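PDB 5DOZ: JamJ from Lyngbya majuscula, which is a polyketide synthase enoyl reductase that binds NADPH and probably uses it to reduce the double bond of an enoyl-thioester intermediate. Local coordinates for residues A[40-45]-A[81-86]. Sequence-based numbering, arbitrary orientation.
Sequences QIQAVP and VGVIVG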
loop_
_atom_site.group_PDB
_atom_site.type_symbol
_atom_site.label_atom_id
_atom_site.label_comp_id
_atom_site.label_asym_id
_atom_site.label_seq_id
_atom_site.Cartn_x
_atom_site.Cartn_y
_atom_site.Cartn_z
ATOM N N GLN A 40 7.814 -6.836 -18.749
ATOM C CA GLN A 40 8.841 -5.792 -18.820
ATOM C C GLN A 40 8.444 -4.635 -17.905
ATOM O O GLN A 40 7.447 -3.950 -18.155
ATOM C CB GLN A 40 9.027 -5.310 -20.262
ATOM C CG GLN A 40 9.854 -4.032 -20.403
ATOM C CD GLN A 40 9.723 -3.400 -21.774
ATOM O OE1 GLN A 40 9.373 -4.071 -22.755
ATOM N NE2 GLN A 40 10.013 -2.102 -21.859
ATOM N N ILE A 41 9.225 -4.430 -16.849
ATOM C CA ILE A 41 8.923 -3.428 -15.826
ATOM C C ILE A 41 9.216 -2.014 -16.324
ATOM O O ILE A 41 10.287 -1.751 -16.872
ATOM C CB ILE A 41 9.715 -3.695 -14.522
ATOM C CG1 ILE A 41 9.383 -5.079 -13.940
ATOM C CG2 ILE A 41 9.476 -2.592 -13.498
ATOM C CD1 ILE A 41 7.968 -5.244 -13.413
ATOM N N GLN A 42 8.275 -1.098 -16.113
ATOM C CA GLN A 42 8.443 0.272 -16.612
ATOM C C GLN A 42 8.453 1.363 -15.534
ATOM O O GLN A 42 9.083 2.400 -15.715
ATOM C CB GLN A 42 7.417 0.569 -17.722
ATOM C CG GLN A 42 7.512 -0.436 -18.864
ATOM C CD GLN A 42 6.859 0.019 -20.146
ATOM O OE1 GLN A 42 5.795 -0.478 -20.523
ATOM N NE2 GLN A 42 7.494 0.962 -20.835
ATOM N N ALA A 43 7.756 1.131 -14.424
ATOM C CA ALA A 43 7.787 2.062 -13.283
ATOM C C ALA A 43 7.416 1.352 -11.981
ATOM O O ALA A 43 6.482 0.553 -11.945
ATOM C CB ALA A 43 6.881 3.268 -13.532
ATOM N N VAL A 44 8.156 1.647 -10.914
ATOM C CA VAL A 44 8.004 0.944 -9.639
ATOM C C VAL A 44 7.955 1.928 -8.477
ATOM O O VAL A 44 8.881 2.716 -8.282
ATOM C CB VAL A 44 9.165 -0.048 -9.376
ATOM C CG1 VAL A 44 8.835 -0.961 -8.201
ATOM C CG2 VAL A 44 9.490 -0.871 -10.611
ATOM N N PRO A 45 6.863 1.894 -7.701
ATOM C CA PRO A 45 6.847 2.728 -6.506
ATOM C C PRO A 45 7.684 2.129 -5.377
ATOM O O PRO A 45 7.790 0.901 -5.257
ATOM C CB PRO A 45 5.361 2.813 -6.133
ATOM C CG PRO A 45 4.695 1.693 -6.851
ATOM C CD PRO A 45 5.538 1.345 -8.044
ATOM N N VAL A 81 4.100 -1.224 -12.831
ATOM C CA VAL A 81 3.370 -1.215 -14.086
ATOM C C VAL A 81 4.365 -1.634 -15.165
ATOM O O VAL A 81 5.572 -1.476 -14.989
ATOM C CB VAL A 81 2.737 0.166 -14.380
ATOM C CG1 VAL A 81 3.806 1.227 -14.614
ATOM C CG2 VAL A 81 1.790 0.082 -15.572
ATOM N N GLY A 82 3.865 -2.198 -16.261
ATOM C CA GLY A 82 4.728 -2.590 -17.359
ATOM C C GLY A 82 3.980 -3.213 -18.516
ATOM O O GLY A 82 2.776 -3.013 -18.672
ATOM N N VAL A 83 4.706 -3.975 -19.325
ATOM C CA VAL A 83 4.148 -4.561 -20.535
ATOM C C VAL A 83 4.540 -6.034 -20.619
ATOM O O VAL A 83 5.691 -6.403 -20.381
ATOM C CB VAL A 83 4.533 -3.745 -21.807
ATOM C CG1 VAL A 83 6.047 -3.614 -21.958
ATOM C CG2 VAL A 83 3.908 -4.338 -23.064
ATOM N N ILE A 84 3.553 -6.868 -20.925
ATOM C CA ILE A 84 3.763 -8.302 -21.079
ATOM C C ILE A 84 4.637 -8.598 -22.306
ATOM O O ILE A 84 4.350 -8.146 -23.418
ATOM C CB ILE A 84 2.409 -9.045 -21.153
ATOM C CG1 ILE A 84 1.638 -8.866 -19.831
ATOM C CG2 ILE A 84 2.612 -10.517 -21.494
ATOM C CD1 ILE A 84 0.304 -9.582 -19.769
ATOM N N VAL A 85 5.704 -9.357 -22.085
ATOM C CA VAL A 85 6.651 -9.697 -23.143
ATOM C C VAL A 85 6.724 -11.214 -23.375
ATOM O O VAL A 85 7.300 -11.666 -24.363
ATOM C CB VAL A 85 8.050 -9.102 -22.840
ATOM C CG1 VAL A 85 8.739 -9.865 -21.718
ATOM C CG2 VAL A 85 8.925 -9.072 -24.084
ATOM N N GLY A 86 6.138 -11.995 -22.467
ATOM C CA GLY A 86 6.146 -13.453 -22.596
ATOM C C GLY A 86 5.052 -14.134 -21.803
ATOM O O GLY A 86 4.884 -13.873 -20.608
#
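V83 CG1 is met by two glutamine side chains of the antiparallel strand 40-45. Q40 runs alongside V83, pointing the same way; with its CG anti to the backbone N (chi1 168°) and the chain extended beyond, its OE1 comes to 3.5 Å from V83 CG1. Q42 arrives obliquely across V83. Its CG, anti to the carbonyl carbon (chi1 -56°), passes 3.8 Å from G82 CA, and the extended chain beyond puts Q42 OE1 3.5 Å from V83 CG1. An alanine in place of Q42 would probably open a gap beside G82 and take away the contact of V83 CG1 with the amide oxygen. Q42 and A43 form a classic beta bulge: both face V81, whose O accepts Q42 N at 3.0 Å and A43 N more weakly. Within the bulge, A43 CB packs on V81 CG1 at 3.8 Å, and V81 N returns a bond to A43 O. The pairing belongs to the GroES-like domain, in the curled sheet where strand 112-115 also joins strand 37-45. At the other end Q40 and V83 exchange two backbone bonds, Q40 N to V83 O being the shorter at 2.7 Å. Between the two hydrogen-bonded pairs, G82 faces I41, and its CA stands 3.1 Å from Q40 O in a CA-H...O contact; a side chain there would clash with that oxygen. L129 of helix 129-132 touches both Q42 and V81.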